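Local structure of endoribonuclease AbiQ (Lactococcus lactis, 4GLK) at residues V8-I13 with Y25-N29; I70-L74 with G85-H90. The protein acts as an endoribonuclease toxin of a type III toxin-antitoxin system, neutralized by its cognate RNA antitoxin AntiQ. The protein carries 1 engineered substitution. Residues are numbered along the deposited sequence.

Contact 1. Residues V8-I13 with Y25-N29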
# COMPACT_ATOMS: atom_id res chain seq x y z
N VAL A 8 7.44 4.71 5.90
CA VAL A 8 7.57 3.89 7.08
C VAL A 8 9.06 3.92 7.45
O VAL A 8 9.90 4.13 6.56
CB VAL A 8 7.02 2.45 6.85
CG1 VAL A 8 7.06 1.62 8.14
CG2 VAL A 8 5.59 2.49 6.30
N THR A 9 9.40 3.80 8.76
CA THR A 9 10.81 3.82 9.15
C THR A 9 11.53 2.62 8.51
O THR A 9 10.96 1.52 8.44
CB THR A 9 10.98 3.77 10.69
OG1 THR A 9 10.45 2.55 11.18
CG2 THR A 9 10.35 4.95 11.41
N ASP A 10 12.78 2.84 8.06
CA ASP A 10 13.66 1.83 7.47
C ASP A 10 13.85 0.69 8.46
O ASP A 10 13.87 -0.47 8.05
CB ASP A 10 15.01 2.45 7.06
CG ASP A 10 14.97 3.44 5.88
OD1 ASP A 10 14.09 3.29 5.00
OD2 ASP A 10 15.85 4.35 5.82
N GLU A 11 13.88 1.02 9.77
CA GLU A 11 14.04 0.07 10.87
C GLU A 11 12.86 -0.90 10.97
O GLU A 11 13.07 -2.12 10.98
CB GLU A 11 14.31 0.80 12.20
CG GLU A 11 15.63 1.56 12.24
CD GLU A 11 15.65 3.01 11.79
OE1 GLU A 11 16.45 3.79 12.36
OE2 GLU A 11 14.90 3.38 10.85
N TYR A 12 11.62 -0.37 10.99
CA TYR A 12 10.41 -1.18 11.02
C TYR A 12 10.29 -2.05 9.75
O TYR A 12 9.90 -3.22 9.86
CB TYR A 12 9.16 -0.31 11.14
CG TYR A 12 7.92 -1.16 11.28
CD1 TYR A 12 7.74 -2.01 12.36
CD2 TYR A 12 6.96 -1.18 10.26
CE1 TYR A 12 6.60 -2.80 12.48
CE2 TYR A 12 5.83 -1.98 10.36
CZ TYR A 12 5.65 -2.79 11.48
OH TYR A 12 4.54 -3.58 11.59
N ILE A 13 10.58 -1.49 8.56
CA ILE A 13 10.52 -2.25 7.30
C ILE A 13 11.53 -3.40 7.32
O ILE A 13 11.16 -4.54 7.00
CB ILE A 13 10.69 -1.31 6.07
CG1 ILE A 13 9.48 -0.34 5.95
CG2 ILE A 13 10.92 -2.09 4.76
CD1 ILE A 13 8.08 -0.97 5.61
N TYR A 25 11.04 -3.56 -0.38
CA TYR A 25 12.36 -3.14 0.03
C TYR A 25 12.42 -1.62 0.01
O TYR A 25 11.87 -0.98 -0.90
CB TYR A 25 13.48 -3.72 -0.88
CG TYR A 25 14.84 -3.23 -0.45
CD1 TYR A 25 15.51 -3.81 0.62
CD2 TYR A 25 15.40 -2.09 -1.02
CE1 TYR A 25 16.72 -3.30 1.09
CE2 TYR A 25 16.61 -1.56 -0.56
CZ TYR A 25 17.27 -2.18 0.49
OH TYR A 25 18.48 -1.70 0.91
N GLN A 26 13.08 -1.06 1.02
CA GLN A 26 13.36 0.36 1.08
C GLN A 26 14.61 0.63 1.91
O GLN A 26 14.96 -0.17 2.78
CB GLN A 26 12.17 1.16 1.63
CG GLN A 26 12.01 1.02 3.14
CD GLN A 26 10.97 1.91 3.70
OE1 GLN A 26 9.80 1.81 3.35
NE2 GLN A 26 11.35 2.70 4.69
N TYR A 27 15.26 1.77 1.64
CA TYR A 27 16.37 2.35 2.39
C TYR A 27 16.63 3.77 1.93
O TYR A 27 16.68 4.00 0.72
CB TYR A 27 17.66 1.52 2.40
CG TYR A 27 18.53 1.92 3.58
CD1 TYR A 27 18.24 1.46 4.87
CD2 TYR A 27 19.56 2.84 3.44
CE1 TYR A 27 18.97 1.89 5.97
CE2 TYR A 27 20.32 3.25 4.53
CZ TYR A 27 20.01 2.79 5.80
OH TYR A 27 20.75 3.19 6.88
N GLU A 28 16.78 4.72 2.88
CA GLU A 28 17.06 6.14 2.63
C GLU A 28 16.34 6.74 1.41
O GLU A 28 15.21 7.21 1.56
CB GLU A 28 18.56 6.40 2.61
CG GLU A 28 19.10 6.79 3.98
CD GLU A 28 20.59 6.61 4.21
OE1 GLU A 28 21.35 6.51 3.22
OE2 GLU A 28 20.99 6.55 5.39
N ASN A 29 16.96 6.68 0.19
CA ASN A 29 16.38 7.17 -1.07
C ASN A 29 15.99 6.09 -2.11
O ASN A 29 15.73 6.37 -3.29
CB ASN A 29 17.11 8.38 -1.64
CG ASN A 29 16.60 9.69 -1.06
OD1 ASN A 29 15.82 10.41 -1.69
ND2 ASN A 29 17.00 9.99 0.18
O HOH W 1 8.32 3.90 3.40
O HOH W 2 14.54 -0.78 5.37
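V8 ends strand 4-8, and its carbonyl is the first anchor for the loop 25-29. Q26 NE2 donates to V8 O at 2.8 Å. A water bridges the same two residues: it accepts from V8 N and donates to Q26 OE1. T9 sits at the N-cap of helix 10-16. T9 OG1 accepts from Y12 N at 3.2 Å, which caps the helix, and also hydrogen-bonds E99 OE2. The CA-to-CB bond of T9 points away from the loop. D10, in the first turn of the helix, uses both carboxylate oxygens. Its OD1 accepts from Q26 NE2 at 2.8 Å, and its OD2 accepts from the backbone E28 N at 3.1 Å. D10 OD2 also lies over one face of the Y27 ring, 3.9 Å from Y27 CD1. A second water donates to D10 O and to Q26 O. I13 points toward the loop, with its CG1 3.4 Å from Q26 OE1. I13 and Q26 both also touch Y34 of strand 33-40. Both amide hydrogens of Q26 NE2 are thus used, one on a main-chain carbonyl and one on a carboxylate. This irregular loop is fixed to the strand-to-helix junction by directional hydrogen bonds, with little apolar contact.

Contact 2. Residues I70-L74 with G85-H90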
# COMPACT_ATOMS: atom_id res chain seq x y z
N ILE A 70 -5.84 -7.73 -7.05
CA ILE A 70 -4.82 -7.37 -6.06
C ILE A 70 -4.20 -5.99 -6.24
O ILE A 70 -3.61 -5.46 -5.32
CB ILE A 70 -3.80 -8.54 -6.21
CG1 ILE A 70 -3.66 -9.35 -4.96
CG2 ILE A 70 -2.52 -8.30 -6.98
CD1 ILE A 70 -4.57 -10.36 -4.98
N VAL A 71 -4.33 -5.42 -7.43
CA VAL A 71 -3.76 -4.11 -7.75
C VAL A 71 -4.88 -3.18 -8.19
O VAL A 71 -5.72 -3.58 -8.99
CB VAL A 71 -2.69 -4.25 -8.88
CG1 VAL A 71 -2.39 -2.90 -9.53
CG2 VAL A 71 -1.41 -4.89 -8.36
N THR A 72 -4.89 -1.93 -7.64
CA THR A 72 -5.80 -0.89 -8.09
C THR A 72 -5.00 0.08 -8.97
O THR A 72 -3.96 0.59 -8.55
CB THR A 72 -6.50 -0.14 -6.94
OG1 THR A 72 -7.27 -1.08 -6.23
CG2 THR A 72 -7.46 0.92 -7.44
N ARG A 73 -5.53 0.36 -10.15
CA ARG A 73 -4.94 1.29 -11.12
C ARG A 73 -5.40 2.72 -10.82
O ARG A 73 -6.58 2.97 -10.61
CB ARG A 73 -5.34 0.86 -12.53
CG ARG A 73 -4.85 -0.53 -12.89
CD ARG A 73 -5.44 -0.97 -14.21
NE ARG A 73 -5.02 -0.11 -15.31
CZ ARG A 73 -5.65 -0.03 -16.48
NH1 ARG A 73 -6.75 -0.74 -16.69
NH2 ARG A 73 -5.20 0.77 -17.43
N LEU A 74 -4.46 3.64 -10.74
CA LEU A 74 -4.77 5.03 -10.40
C LEU A 74 -4.86 5.82 -11.68
O LEU A 74 -4.12 5.57 -12.62
CB LEU A 74 -3.68 5.63 -9.50
CG LEU A 74 -3.68 5.37 -7.97
CD1 LEU A 74 -4.82 4.48 -7.49
CD2 LEU A 74 -2.33 4.90 -7.50
N GLY A 85 -0.54 5.49 -11.69
CA GLY A 85 0.17 4.53 -10.85
C GLY A 85 -0.64 3.33 -10.41
O GLY A 85 -1.70 3.06 -10.99
N TYR A 86 -0.13 2.59 -9.41
CA TYR A 86 -0.75 1.34 -8.91
C TYR A 86 -0.65 1.18 -7.42
O TYR A 86 0.43 1.35 -6.83
CB TYR A 86 -0.07 0.09 -9.52
CG TYR A 86 0.14 0.17 -11.02
CD1 TYR A 86 -0.90 -0.08 -11.90
CD2 TYR A 86 1.37 0.56 -11.55
CE1 TYR A 86 -0.72 0.04 -13.28
CE2 TYR A 86 1.56 0.68 -12.92
CZ TYR A 86 0.51 0.41 -13.78
OH TYR A 86 0.69 0.48 -15.14
N LEU A 87 -1.75 0.72 -6.83
CA LEU A 87 -1.81 0.36 -5.43
C LEU A 87 -1.69 -1.13 -5.37
O LEU A 87 -2.44 -1.84 -6.03
CB LEU A 87 -3.14 0.77 -4.80
CG LEU A 87 -3.33 2.20 -4.49
CD1 LEU A 87 -4.74 2.39 -4.04
CD2 LEU A 87 -2.35 2.65 -3.40
N LEU A 88 -0.74 -1.61 -4.59
CA LEU A 88 -0.47 -3.04 -4.47
C LEU A 88 -1.05 -3.59 -3.17
O LEU A 88 -0.33 -3.76 -2.21
CB LEU A 88 1.05 -3.21 -4.53
CG LEU A 88 1.71 -3.40 -5.91
CD1 LEU A 88 1.52 -2.19 -6.80
CD2 LEU A 88 3.19 -3.67 -5.75
N HIS A 89 -2.38 -3.81 -3.12
CA HIS A 89 -3.13 -4.33 -1.96
C HIS A 89 -2.51 -5.58 -1.34
O HIS A 89 -2.48 -5.71 -0.12
CB HIS A 89 -4.59 -4.64 -2.33
CG HIS A 89 -5.38 -3.45 -2.78
ND1 HIS A 89 -6.18 -2.74 -1.89
CD2 HIS A 89 -5.49 -2.90 -4.00
CE1 HIS A 89 -6.74 -1.78 -2.61
NE2 HIS A 89 -6.36 -1.83 -3.88
N HIS A 90 -1.99 -6.49 -2.20
CA HIS A 90 -1.33 -7.72 -1.78
C HIS A 90 -0.06 -7.48 -0.97
O HIS A 90 0.36 -8.38 -0.24
CB HIS A 90 -1.05 -8.64 -2.98
CG HIS A 90 -0.09 -8.09 -4.00
ND1 HIS A 90 -0.41 -7.00 -4.79
CD2 HIS A 90 1.11 -8.58 -4.40
CE1 HIS A 90 0.60 -6.84 -5.62
NE2 HIS A 90 1.54 -7.77 -5.43
O HOH W 3 -2.49 3.20 -13.76
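I70 has the largest area buried here. It lies just before strand 71-76 and packs against the end of segment 85-90, where a short 3-10 segment beginning at H89 interrupts strand 79-94. I70 CG2 reaches to 3.3 Å from H90 ND1. V71 CG2 adds a contact of 3.9 Å to H90 CE1. At the other end L74 is nearly as well covered. Its N donates to G85 O at 2.8 Å, and a water donates to both L74 O and G85 O. L74 CD1 meets L87 CD1 at 4.0 Å, on the sheet face that T72 shares. Strands 71-76 and 79-94 form a beta hairpin, and 71-76 is an outermost strand of the antiparallel sheet within this chain. L87, the third residue, pairs with T72 in a hydrogen-bonded pair: T72 N donates to L87 O at 2.9 Å, and L87 N to T72 O at 2.8 Å. Beyond them, L87 rests on I129 of helix 126-143 and on I48 of strand 45-52. T72 OG1 also hydrogen-bonds H89 NE2 at 2.6 Å, while H89 ND1 is hydrogen-bonded to S133 OG of helix 126-143. On the other face, V71 CG1 packs on Y86 CB at 3.8 Å, and R73 CG approaches the edge of the Y86 ring, 4.1 Å from Y86 CD1. V71 and Y86 both touch M64 of helix 58-66.

Overall arrangement
The two contacts share no strand or helix and do not touch. Their centres are 20 Å apart, and their nearest atoms about 10 Å. Both belong to the same antiparallel sheet: contact 2 pairs two of its strands, while contact 1 starts where strand 4-8 ends. Contact 2 is the more central and is buried, with helices 58-66 and 126-143 packed against it. It is mainly main-chain pairing and apolar packing, with one side-chain bond, T72 to H89. Contact 1 is only partly buried and reaches exposed loop residues such as Y27 and the poorly ordered E28. It relies mostly on the polar side chains of Q26 and D10.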